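Local structure of metagenomic carboxyl esterase MGS0156 (5D8M) at residues R34-E39 with E70-R76; I40-M45 with A326-A330; W130-A136 with K159-D163. The protein probably hydrolyses carboxylic ester bonds as a serine esterase built on the alpha/beta-hydrolase fold. Residues are numbered along the deposited sequence.

Interactions 1 and 2 use successive turns of helix 34-48: its start is clasped by the connection 70-76, and its later part packs on the C-terminal helix 324-338. Their centres lie about 12 Å apart and they touch through Phe37, whose CE1 is 3.6 Å from Ala330 C and whose CZ is 3.9 Å from Leu327 CD1. Interaction 1 is largely polar and interaction 2 apolar. Interaction 3 sits on the opposite side of the chain's centre, nearest atoms about 15 Å from interaction 1 and 13 Å from interaction 2. It is probably nearest the active site: Thr-His-Ser-Lys-Gly, a Gly-X-Ser-X-Gly variant with Thr first, is consistent with a nucleophile elbow.

Interaction 1: residues R34-E39 with E70-R76; sequences RGRFRE and EPGPTGR
In the connection between helix 34-48 and strand 87-92, segment 70-76 folds back on the helix's first turns, extended to Pro73 and turning at Thr74 and Gly75, nearest at Gly35 and Pro71 (CA-CA 4.8 Å). Glu70 (chi1 and chi2 t) gives a two-pronged salt bridge to Arg38 (ttm): OE1 is 2.7 Å from NE and OE2 2.9 Å from NH2. A water links Glu70 OE2 to Arg34 NH1; Arg34 also pairs with Asp32. Pro71 O comes 3.4 Å from Gly35 CA, where any CB would clash. Pro73 CB rests 3.6 Å from Glu39 CD. Thr74 N donates to Glu39 OE1 (2.9 Å), Gly75 N to Glu39 OE2 (2.8 Å). Gly75 suits its positive phi of 83°, and Thr74 OG1 accepts from Arg76 N (3.1 Å), forming an ST turn. Arg76 O accepts from Arg36 NH1 (2.8 Å), though Arg76 NH1 lies 2.9 Å from Arg36 NE. Salt bridges to Arg36 from Glu337 and, through a weak 3.3 Å bond of Arg36 NH1 to OE1, Glu39 offset this positive charge.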
loop_
_atom_site.group_PDB
_atom_site.type_symbol
_atom_site.label_atom_id
_atom_site.label_comp_id
_atom_site.label_asym_id
_atom_site.label_seq_id
_atom_site.Cartn_x
_atom_site.Cartn_y
_atom_site.Cartn_z
ATOM N N ARG A 34 -2.786 11.224 -11.835
ATOM C CA ARG A 34 -1.849 10.333 -12.516
ATOM C C ARG A 34 -0.800 11.063 -13.338
ATOM O O ARG A 34 0.346 10.620 -13.423
ATOM C CB ARG A 34 -2.594 9.363 -13.439
ATOM C CG ARG A 34 -3.356 8.284 -12.711
ATOM C CD ARG A 34 -4.109 7.408 -13.679
ATOM N NE ARG A 34 -5.203 8.130 -14.332
ATOM C CZ ARG A 34 -5.693 7.792 -15.519
ATOM N NH1 ARG A 34 -5.162 6.764 -16.176
ATOM N NH2 ARG A 34 -6.712 8.476 -16.048
ATOM N N GLY A 35 -1.221 12.147 -13.985
ATOM C CA GLY A 35 -0.353 12.912 -14.858
ATOM C C GLY A 35 0.739 13.643 -14.090
ATOM O O GLY A 35 1.900 13.597 -14.472
ATOM N N ARG A 36 0.371 14.324 -13.012
ATOM C CA ARG A 36 1.357 15.067 -12.249
ATOM C C ARG A 36 2.286 14.096 -11.504
ATOM O O ARG A 36 3.498 14.323 -11.414
ATOM C CB ARG A 36 0.676 16.037 -11.277
ATOM C CG ARG A 36 1.645 16.882 -10.425
ATOM C CD ARG A 36 2.636 17.670 -11.265
ATOM N NE ARG A 36 3.503 18.495 -10.426
ATOM C CZ ARG A 36 4.517 19.229 -10.878
ATOM N NH1 ARG A 36 4.807 19.249 -12.175
ATOM N NH2 ARG A 36 5.236 19.959 -10.034
ATOM N N PHE A 37 1.736 12.991 -11.014
ATOM C CA PHE A 37 2.593 12.032 -10.325
ATOM C C PHE A 37 3.641 11.429 -11.283
ATOM O O PHE A 37 4.819 11.320 -10.914
ATOM C CB PHE A 37 1.760 10.935 -9.658
ATOM C CG PHE A 37 2.574 10.002 -8.796
ATOM C CD1 PHE A 37 2.970 10.379 -7.516
ATOM C CD2 PHE A 37 2.985 8.779 -9.285
ATOM C CE1 PHE A 37 3.745 9.519 -6.719
ATOM C CE2 PHE A 37 3.756 7.909 -8.501
ATOM C CZ PHE A 37 4.129 8.284 -7.216
ATOM N N ARG A 38 3.228 11.057 -12.502
ATOM C CA ARG A 38 4.187 10.546 -13.502
ATOM C C ARG A 38 5.291 11.569 -13.783
ATOM O O ARG A 38 6.479 11.238 -13.859
ATOM C CB ARG A 38 3.485 10.181 -14.824
ATOM C CG ARG A 38 4.464 9.749 -15.935
ATOM C CD ARG A 38 3.754 9.402 -17.267
ATOM N NE ARG A 38 2.681 8.413 -17.078
ATOM C CZ ARG A 38 2.855 7.098 -16.999
ATOM N NH1 ARG A 38 4.066 6.578 -17.104
ATOM N NH2 ARG A 38 1.803 6.299 -16.819
ATOM N N GLU A 39 4.877 12.819 -13.916
ATOM C CA GLU A 39 5.779 13.920 -14.164
ATOM C C GLU A 39 6.834 14.056 -13.059
ATOM O O GLU A 39 8.021 14.192 -13.333
ATOM C CB GLU A 39 4.953 15.200 -14.289
ATOM C CG GLU A 39 5.687 16.438 -14.775
ATOM C CD GLU A 39 4.704 17.556 -15.053
ATOM O OE1 GLU A 39 3.541 17.447 -14.603
ATOM O OE2 GLU A 39 5.071 18.520 -15.753
ATOM N N GLU A 70 -5.388 9.299 -19.062
ATOM C CA GLU A 70 -4.405 9.937 -18.199
ATOM C C GLU A 70 -4.164 11.405 -18.590
ATOM O O GLU A 70 -3.871 11.706 -19.739
ATOM C CB GLU A 70 -3.087 9.167 -18.210
ATOM C CG GLU A 70 -2.109 9.653 -17.130
ATOM C CD GLU A 70 -0.796 8.910 -17.158
ATOM O OE1 GLU A 70 0.238 9.542 -17.437
ATOM O OE2 GLU A 70 -0.787 7.695 -16.888
ATOM N N PRO A 71 -4.291 12.322 -17.617
ATOM C CA PRO A 71 -4.011 13.748 -17.841
ATOM C C PRO A 71 -2.579 13.966 -18.317
ATOM O O PRO A 71 -1.695 13.196 -17.942
ATOM C CB PRO A 71 -4.213 14.375 -16.456
ATOM C CG PRO A 71 -5.050 13.383 -15.698
ATOM C CD PRO A 71 -4.635 12.039 -16.214
ATOM N N GLY A 72 -2.357 14.979 -19.144
ATOM C CA GLY A 72 -1.014 15.310 -19.586
ATOM C C GLY A 72 -0.184 15.871 -18.440
ATOM O O GLY A 72 -0.708 16.122 -17.352
ATOM N N PRO A 73 1.129 16.034 -18.663
ATOM C CA PRO A 73 1.971 16.711 -17.668
ATOM C C PRO A 73 1.624 18.207 -17.591
ATOM O O PRO A 73 1.216 18.786 -18.593
ATOM C CB PRO A 73 3.395 16.473 -18.188
ATOM C CG PRO A 73 3.224 16.203 -19.649
ATOM C CD PRO A 73 1.913 15.499 -19.790
ATOM N N THR A 74 1.755 18.809 -16.411
ATOM C CA THR A 74 1.353 20.207 -16.212
ATOM C C THR A 74 2.408 21.175 -16.726
ATOM O O THR A 74 2.111 22.338 -17.018
ATOM C CB THR A 74 1.084 20.514 -14.721
ATOM O OG1 THR A 74 2.320 20.457 -13.990
ATOM C CG2 THR A 74 0.103 19.503 -14.131
ATOM N N GLY A 75 3.643 20.693 -16.830
ATOM C CA GLY A 75 4.764 21.535 -17.205
ATOM C C GLY A 75 5.354 22.323 -16.043
ATOM O O GLY A 75 6.412 22.935 -16.175
ATOM N N ARG A 76 4.670 22.321 -14.903
ATOM C CA ARG A 76 5.148 23.076 -13.755
ATOM C C ARG A 76 6.392 22.387 -13.197
ATOM O O ARG A 76 6.487 21.158 -13.245
ATOM C CB ARG A 76 4.047 23.222 -12.700
ATOM C CG ARG A 76 4.446 22.799 -11.305
ATOM C CD ARG A 76 3.443 23.225 -10.220
ATOM N NE ARG A 76 2.008 22.979 -10.474
ATOM C CZ ARG A 76 1.447 21.895 -11.027
ATOM N NH1 ARG A 76 2.158 20.875 -11.465
ATOM N NH2 ARG A 76 0.132 21.839 -11.163
HETATM O O HOH W 1 -2.446 5.811 -16.099
HETATM O O HOH W 2 7.394 19.664 -15.173
#

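Interaction 2: residues I40-M45 with A326-A330; sequences IMTAIM and ALLEA
Two helical segments, 40-45 and 326-330, cross at 125° with their axes 8.9 Å apart, nearest at Met41 and Ala330 (CA-CA 5.0 Å). The close fit rests on two alanines one turn apart, Ala326 and Ala330, both with CB directed toward the other helix; so small a side chain makes a shallow hollow there. Ile44 (mt) fills part of it, its CD1 3.5 Å from Ala330 N and 4.0 Å from Ala330 CB, with CG2 3.6 Å from Glu329 OE1. In this alpha/beta-hydrolase domain the contact joins the helix following edge strand 31-32 to the C-terminal helix. Met41, modelled as selenomethionine, stretches out fully (ttt) along the groove: CB lies 3.6 Å from Ala330 CB, SE 3.7 Å from Leu327 CD1 and CE 4.1 Å from Ala326 CB. Met45, also selenomethionine, sets CG 3.6 Å from Ala326 CB, and Ile40 CG2 lies 3.8 Å from Ala330 CA. Glu329, bordering this apolar patch, has its carboxylate paired with His48 and Arg333.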
loop_
_atom_site.group_PDB
_atom_site.type_symbol
_atom_site.label_atom_id
_atom_site.label_comp_id
_atom_site.label_asym_id
_atom_site.label_seq_id
_atom_site.Cartn_x
_atom_site.Cartn_y
_atom_site.Cartn_z
ATOM N N ILE A 40 6.380 14.035 -11.811
ATOM C CA ILE A 40 7.265 14.123 -10.657
ATOM C C ILE A 40 8.217 12.932 -10.595
ATOM O O ILE A 40 9.437 13.109 -10.451
ATOM C CB ILE A 40 6.447 14.211 -9.359
ATOM C CG1 ILE A 40 5.806 15.601 -9.262
ATOM C CG2 ILE A 40 7.323 13.922 -8.135
ATOM C CD1 ILE A 40 4.833 15.753 -8.083
HETATM N N MSE A 41 7.681 11.720 -10.724
HETATM C CA MSE A 41 8.526 10.532 -10.568
HETATM C C MSE A 41 9.546 10.459 -11.705
HETATM O O MSE A 41 10.723 10.150 -11.495
HETATM C CB MSE A 41 7.682 9.259 -10.505
HETATM C CG MSE A 41 8.467 8.027 -10.085
HETATM SE SE MSE A 41 7.318 6.491 -9.724
HETATM C CE MSE A 41 8.760 5.150 -9.518
ATOM N N THR A 42 9.103 10.804 -12.901
ATOM C CA THR A 42 9.967 10.799 -14.069
ATOM C C THR A 42 11.148 11.793 -13.954
ATOM O O THR A 42 12.290 11.450 -14.286
ATOM C CB THR A 42 9.128 11.093 -15.338
ATOM O OG1 THR A 42 8.174 10.032 -15.519
ATOM C CG2 THR A 42 10.013 11.198 -16.568
ATOM N N ALA A 43 10.868 13.007 -13.474
ATOM C CA ALA A 43 11.891 14.031 -13.244
ATOM C C ALA A 43 12.870 13.621 -12.151
ATOM O O ALA A 43 14.076 13.861 -12.271
ATOM C CB ALA A 43 11.235 15.374 -12.886
ATOM N N ILE A 44 12.348 12.989 -11.092
ATOM C CA ILE A 44 13.188 12.498 -9.998
ATOM C C ILE A 44 14.238 11.530 -10.530
ATOM O O ILE A 44 15.425 11.634 -10.210
ATOM C CB ILE A 44 12.329 11.819 -8.885
ATOM C CG1 ILE A 44 11.651 12.902 -8.034
ATOM C CG2 ILE A 44 13.181 10.908 -7.992
ATOM C CD1 ILE A 44 10.715 12.362 -6.984
HETATM N N MSE A 45 13.801 10.603 -11.372
HETATM C CA MSE A 45 14.706 9.596 -11.889
HETATM C C MSE A 45 15.650 10.176 -12.919
HETATM O O MSE A 45 16.785 9.726 -13.021
HETATM C CB MSE A 45 13.914 8.437 -12.468
HETATM C CG MSE A 45 13.078 7.769 -11.389
HETATM SE SE MSE A 45 11.913 6.366 -12.031
HETATM C CE MSE A 45 13.258 4.964 -12.271
ATOM N N ALA A 326 12.615 5.965 -5.788
ATOM C CA ALA A 326 12.029 7.004 -6.623
ATOM C C ALA A 326 10.535 7.117 -6.347
ATOM O O ALA A 326 9.989 8.232 -6.285
ATOM C CB ALA A 326 12.277 6.721 -8.073
ATOM N N LEU A 327 9.878 5.966 -6.177
ATOM C CA LEU A 327 8.446 5.936 -5.888
ATOM C C LEU A 327 8.130 6.661 -4.585
ATOM O O LEU A 327 7.211 7.472 -4.552
ATOM C CB LEU A 327 7.920 4.494 -5.807
ATOM C CG LEU A 327 6.395 4.334 -5.623
ATOM C CD1 LEU A 327 5.617 4.664 -6.927
ATOM C CD2 LEU A 327 6.051 2.901 -5.150
ATOM N N LEU A 328 8.879 6.359 -3.519
ATOM C CA LEU A 328 8.619 6.960 -2.216
ATOM C C LEU A 328 8.926 8.467 -2.236
ATOM O O LEU A 328 8.183 9.258 -1.659
ATOM C CB LEU A 328 9.439 6.277 -1.125
ATOM C CG LEU A 328 9.112 6.655 0.322
ATOM C CD1 LEU A 328 7.664 6.259 0.654
ATOM C CD2 LEU A 328 10.098 5.984 1.302
ATOM N N GLU A 329 10.026 8.855 -2.883
ATOM C CA GLU A 329 10.320 10.262 -3.041
ATOM C C GLU A 329 9.240 10.998 -3.850
ATOM O O GLU A 329 8.838 12.109 -3.485
ATOM C CB GLU A 329 11.700 10.453 -3.686
ATOM C CG GLU A 329 12.153 11.906 -3.630
ATOM C CD GLU A 329 13.400 12.195 -4.463
ATOM O OE1 GLU A 329 14.268 11.288 -4.633
ATOM O OE2 GLU A 329 13.507 13.341 -4.964
ATOM N N ALA A 330 8.756 10.391 -4.931
ATOM C CA ALA A 330 7.678 10.996 -5.707
ATOM C C ALA A 330 6.414 11.153 -4.857
ATOM O O ALA A 330 5.736 12.190 -4.917
ATOM C CB ALA A 330 7.377 10.155 -6.987
#

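Interaction 3: residues W130-A136 with K159-D163; sequences WGSARNA and KGAVD
Segment 130-136 approaches as a loop and turns into a helix at Ser132; that helix crosses helix 159-163 with axes 9.3 Å apart and an angle of -69°, nearest at Ser132 and Asp163 (CA-CA 4.6 Å). Trp130 contributes its backbone: its O accepts a 2.9 Å hydrogen bond from Lys159 NZ, while its ring leads away and NE1 hydrogen-bonds to Pro215 O. Gly131 holds the N-cap position, its O accepting from Asn135 N (3.2 Å). Ser132, chi1 m, donates OG to Asp163 OD1 at 2.9 Å, and this short side chain suits the tight approach. The sequence Thr-His-Ser-Lys-Gly runs from the end of strand 151-157 into the helix, a variant of the Gly-X-Ser-X-Gly signature with Thr first, consistent with the nucleophile elbow of alpha/beta hydrolases, so the contact probably lies beside the catalytic serine. Asn135, also m, donates ND2 to Asp163 OD2 (3.0 Å), while its OD1 accepts from Gly127 N. Lys159 (tttm) places NZ 2.9 Å from Asp163 OD1 in a salt bridge one helical turn apart; the buried carboxylate thereby gains a counter-charge as well as two neutral donors. Ala136, small enough for the crossing, sets CB 3.7 Å from Asp163 O.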
loop_
_atom_site.group_PDB
_atom_site.type_symbol
_atom_site.label_atom_id
_atom_site.label_comp_id
_atom_site.label_asym_id
_atom_site.label_seq_id
_atom_site.Cartn_x
_atom_site.Cartn_y
_atom_site.Cartn_z
ATOM N N TRP A 130 -2.201 -10.127 13.167
ATOM C CA TRP A 130 -3.225 -9.531 14.030
ATOM C C TRP A 130 -4.281 -8.773 13.223
ATOM O O TRP A 130 -3.991 -8.326 12.132
ATOM C CB TRP A 130 -2.575 -8.574 15.027
ATOM C CG TRP A 130 -1.807 -9.287 16.125
ATOM C CD1 TRP A 130 -1.767 -10.631 16.371
ATOM C CD2 TRP A 130 -0.999 -8.671 17.132
ATOM N NE1 TRP A 130 -0.978 -10.890 17.477
ATOM C CE2 TRP A 130 -0.498 -9.698 17.957
ATOM C CE3 TRP A 130 -0.643 -7.354 17.409
ATOM C CZ2 TRP A 130 0.342 -9.442 19.042
ATOM C CZ3 TRP A 130 0.197 -7.104 18.487
ATOM C CH2 TRP A 130 0.666 -8.138 19.294
ATOM N N GLY A 131 -5.479 -8.591 13.787
ATOM C CA GLY A 131 -6.560 -7.909 13.095
ATOM C C GLY A 131 -6.331 -6.403 13.037
ATOM O O GLY A 131 -5.455 -5.861 13.719
ATOM N N SER A 132 -7.118 -5.723 12.213
ATOM C CA SER A 132 -6.966 -4.284 12.033
ATOM C C SER A 132 -7.228 -3.459 13.308
ATOM O O SER A 132 -6.552 -2.472 13.526
ATOM C CB SER A 132 -7.884 -3.808 10.916
ATOM O OG SER A 132 -7.351 -4.212 9.671
ATOM N N ALA A 133 -8.192 -3.857 14.143
ATOM C CA ALA A 133 -8.458 -3.108 15.366
ATOM C C ALA A 133 -7.256 -3.115 16.313
ATOM O O ALA A 133 -6.892 -2.081 16.894
ATOM C CB ALA A 133 -9.689 -3.653 16.083
ATOM N N ARG A 134 -6.650 -4.284 16.480
ATOM C CA ARG A 134 -5.487 -4.394 17.334
ATOM C C ARG A 134 -4.300 -3.565 16.780
ATOM O O ARG A 134 -3.590 -2.889 17.535
ATOM C CB ARG A 134 -5.102 -5.861 17.504
ATOM C CG ARG A 134 -4.009 -6.049 18.541
ATOM C CD ARG A 134 -3.834 -7.504 18.922
ATOM N NE ARG A 134 -2.995 -7.657 20.114
ATOM C CZ ARG A 134 -2.723 -8.833 20.672
ATOM N NH1 ARG A 134 -3.206 -9.945 20.131
ATOM N NH2 ARG A 134 -1.970 -8.901 21.762
ATOM N N ASN A 135 -4.109 -3.586 15.463
ATOM C CA ASN A 135 -3.014 -2.826 14.854
ATOM C C ASN A 135 -3.282 -1.329 14.845
ATOM O O ASN A 135 -2.355 -0.531 14.955
ATOM C CB ASN A 135 -2.745 -3.316 13.431
ATOM C CG ASN A 135 -1.960 -4.605 13.417
ATOM O OD1 ASN A 135 -1.432 -5.019 14.440
ATOM N ND2 ASN A 135 -1.856 -5.230 12.260
ATOM N N ALA A 136 -4.546 -0.957 14.701
ATOM C CA ALA A 136 -4.956 0.445 14.777
ATOM C C ALA A 136 -4.562 1.060 16.121
ATOM O O ALA A 136 -4.156 2.221 16.180
ATOM C CB ALA A 136 -6.461 0.571 14.558
ATOM N N LYS A 159 -2.375 -4.596 3.880
ATOM C CA LYS A 159 -3.266 -4.495 5.042
ATOM C C LYS A 159 -2.977 -3.252 5.911
ATOM O O LYS A 159 -3.840 -2.779 6.671
ATOM C CB LYS A 159 -3.169 -5.776 5.887
ATOM C CG LYS A 159 -4.147 -5.807 7.080
ATOM C CD LYS A 159 -4.194 -7.184 7.742
ATOM C CE LYS A 159 -4.787 -7.091 9.150
ATOM N NZ LYS A 159 -3.852 -6.314 10.071
ATOM N N GLY A 160 -1.758 -2.728 5.813
ATOM C CA GLY A 160 -1.395 -1.537 6.578
ATOM C C GLY A 160 -2.294 -0.355 6.290
ATOM O O GLY A 160 -2.573 0.483 7.163
ATOM N N ALA A 161 -2.764 -0.283 5.047
ATOM C CA ALA A 161 -3.639 0.805 4.651
ATOM C C ALA A 161 -4.938 0.782 5.432
ATOM O O ALA A 161 -5.438 1.823 5.831
ATOM C CB ALA A 161 -3.927 0.739 3.135
ATOM N N VAL A 162 -5.494 -0.400 5.663
ATOM C CA VAL A 162 -6.778 -0.431 6.341
ATOM C C VAL A 162 -6.597 -0.501 7.843
ATOM O O VAL A 162 -7.481 -0.058 8.558
ATOM C CB VAL A 162 -7.657 -1.581 5.834
ATOM C CG1 VAL A 162 -7.989 -1.317 4.356
ATOM C CG2 VAL A 162 -6.965 -2.909 5.975
ATOM N N ASP A 163 -5.441 -0.979 8.315
ATOM C CA ASP A 163 -5.050 -0.760 9.708
ATOM C C ASP A 163 -5.117 0.762 10.009
ATOM O O ASP A 163 -5.683 1.185 11.008
ATOM C CB ASP A 163 -3.629 -1.283 9.989
ATOM C CG ASP A 163 -3.520 -2.817 10.001
ATOM O OD1 ASP A 163 -4.552 -3.547 9.975
ATOM O OD2 ASP A 163 -2.353 -3.293 10.053
#